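Local coordinates for protein CopC (Methylosinus trichosporium OB3b, PDB 5ICU) that binds copper(II) and probably acts as a periplasmic copper chaperone in metal homeostasis, built on a cupredoxin-like beta-sandwich, at residues A7-K12 / Y91-D96. Sequence-based numbering, arbitrary orientation.
Sequences ASPSAK and YEFTVD
The hydroxyl of Y91 gives a weak hydrogen bond to the carbonyl of P9 (OH to O 2.7 Å), and the backbone amide of K12 gives a firmer one to the carbonyl of E92 (N to O 2.8 Å, 155° at the hydrogen). The same E92 O also receives a CA-H...O contact from A11 CA (3.5 Å). Two aromatic side chains carry the apolar contacts. In Y91, chi1 of 65° sets CG between the backbone N and carbonyl carbon, on the side of the A11 backbone, against which CD1 lies; CB meets A11 CB at 3.7 Å, and CZ reaches A7 CB at 3.9 Å. P9, which follows a cis peptide bond, sets its CG over the centre of one F93 ring face, a CH-pi contact 3.9 Å from the centroid and 11° off the normal. An alanine at Y91 would probably leave the P9 carbonyl without its hydroxyl partner and open a gap beside A7 and the A11 amide. Within strand 86-95, T94 OG1 donates to E92 OE2 (2.8 Å), which probably steadies the carboxylate of the glutamate, bent at chi2. The contact bridges the two sheets of the sandwich where the chain leaves strand 4-8 for strand 14-15: Y91 reaches V22 and L24 of strand 21-26 and V75 of strand 71-80, while P19 touches both P9 and F93.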
loop_
_atom_site.group_PDB
_atom_site.type_symbol
_atom_site.label_atom_id
_atom_site.label_comp_id
_atom_site.label_asym_id
_atom_site.label_seq_id
_atom_site.Cartn_x
_atom_site.Cartn_y
_atom_site.Cartn_z
ATOM N N ALA A 7 8.229 -0.884 -2.043
ATOM C CA ALA A 7 6.900 -0.311 -2.111
ATOM C C ALA A 7 6.933 0.970 -2.911
ATOM O O ALA A 7 7.944 1.668 -2.915
ATOM C CB ALA A 7 6.394 -0.033 -0.722
ATOM N N SER A 8 5.798 1.250 -3.544
ATOM C CA SER A 8 5.542 2.529 -4.226
ATOM C C SER A 8 4.150 3.016 -3.874
ATOM O O SER A 8 3.199 2.310 -4.130
ATOM C CB SER A 8 5.614 2.339 -5.743
ATOM O OG SER A 8 5.264 3.548 -6.385
ATOM N N PRO A 9 3.979 4.215 -3.294
ATOM C CA PRO A 9 5.060 5.000 -2.682
ATOM C C PRO A 9 5.790 4.237 -1.586
ATOM O O PRO A 9 5.239 3.288 -1.056
ATOM C CB PRO A 9 4.313 6.202 -2.099
ATOM C CG PRO A 9 2.987 6.189 -2.750
ATOM C CD PRO A 9 2.659 4.773 -2.982
ATOM N N SER A 10 7.011 4.586 -1.231
ATOM C CA SER A 10 7.582 3.905 -0.057
ATOM C C SER A 10 7.654 4.810 1.155
ATOM O O SER A 10 7.242 5.967 1.105
ATOM C CB SER A 10 8.916 3.208 -0.328
ATOM O OG SER A 10 9.840 4.205 -0.649
ATOM N N ALA A 11 8.095 4.226 2.257
ATOM C CA ALA A 11 8.111 4.863 3.556
ATOM C C ALA A 11 8.798 6.214 3.479
ATOM O O ALA A 11 9.933 6.346 3.000
ATOM C CB ALA A 11 8.827 4.000 4.577
ATOM N N LYS A 12 8.071 7.200 3.992
ATOM C CA LYS A 12 8.486 8.600 4.114
ATOM C C LYS A 12 8.623 9.351 2.786
ATOM O O LYS A 12 9.108 10.483 2.762
ATOM C CB LYS A 12 9.704 8.735 5.049
ATOM C CG LYS A 12 9.343 8.216 6.445
ATOM C CD LYS A 12 10.433 8.136 7.451
ATOM C CE LYS A 12 9.859 7.717 8.799
ATOM N NZ LYS A 12 10.933 7.399 9.784
ATOM N N TYR A 91 3.520 1.836 6.784
ATOM C CA TYR A 91 4.428 2.971 6.580
ATOM C C TYR A 91 3.660 4.204 6.168
ATOM O O TYR A 91 2.520 4.090 5.766
ATOM C CB TYR A 91 5.503 2.629 5.540
ATOM C CG TYR A 91 4.953 2.382 4.127
ATOM C CD1 TYR A 91 4.763 3.441 3.228
ATOM C CD2 TYR A 91 4.633 1.102 3.661
ATOM C CE1 TYR A 91 4.238 3.211 1.954
ATOM C CE2 TYR A 91 4.135 0.881 2.409
ATOM C CZ TYR A 91 3.951 1.936 1.540
ATOM O OH TYR A 91 3.474 1.720 0.267
ATOM N N GLU A 92 4.300 5.360 6.270
ATOM C CA GLU A 92 3.673 6.629 5.960
ATOM C C GLU A 92 4.189 7.163 4.636
ATOM O O GLU A 92 5.321 6.893 4.249
ATOM C CB GLU A 92 3.953 7.618 7.089
ATOM C CG GLU A 92 3.318 8.996 6.977
ATOM C CD GLU A 92 4.182 10.082 6.361
ATOM O OE1 GLU A 92 5.425 9.963 6.280
ATOM O OE2 GLU A 92 3.605 11.097 5.947
ATOM N N PHE A 93 3.349 7.931 3.945
ATOM C CA PHE A 93 3.816 8.751 2.802
ATOM C C PHE A 93 2.979 10.007 2.767
ATOM O O PHE A 93 1.947 10.072 3.385
ATOM C CB PHE A 93 3.790 8.004 1.474
ATOM C CG PHE A 93 2.422 7.797 0.914
ATOM C CD1 PHE A 93 1.663 6.729 1.286
ATOM C CD2 PHE A 93 1.882 8.703 -0.015
ATOM C CE1 PHE A 93 0.405 6.533 0.762
ATOM C CE2 PHE A 93 0.633 8.517 -0.535
ATOM C CZ PHE A 93 -0.130 7.437 -0.159
ATOM N N THR A 94 3.472 11.010 2.037
ATOM C CA THR A 94 2.794 12.302 1.939
ATOM C C THR A 94 2.523 12.666 0.501
ATOM O O THR A 94 3.386 12.492 -0.364
ATOM C CB THR A 94 3.643 13.397 2.597
ATOM O OG1 THR A 94 3.842 13.096 3.993
ATOM C CG2 THR A 94 2.914 14.734 2.500
ATOM N N VAL A 95 1.287 13.116 0.264
ATOM C CA VAL A 95 0.887 13.728 -1.021
ATOM C C VAL A 95 1.095 15.215 -0.862
ATOM O O VAL A 95 0.429 15.860 -0.075
ATOM C CB VAL A 95 -0.574 13.408 -1.359
ATOM C CG1 VAL A 95 -0.987 14.059 -2.664
ATOM C CG2 VAL A 95 -0.783 11.889 -1.442
ATOM N N ASP A 96 2.073 15.727 -1.593
ATOM C CA ASP A 96 2.326 17.175 -1.654
ATOM C C ASP A 96 1.393 17.870 -2.653
ATOM O O ASP A 96 0.944 17.266 -3.599
ATOM C CB ASP A 96 3.755 17.438 -2.151
ATOM C CG ASP A 96 4.858 17.023 -1.215
ATOM O OD1 ASP A 96 4.600 16.882 -0.020
ATOM O OD2 ASP A 96 6.001 16.896 -1.726
#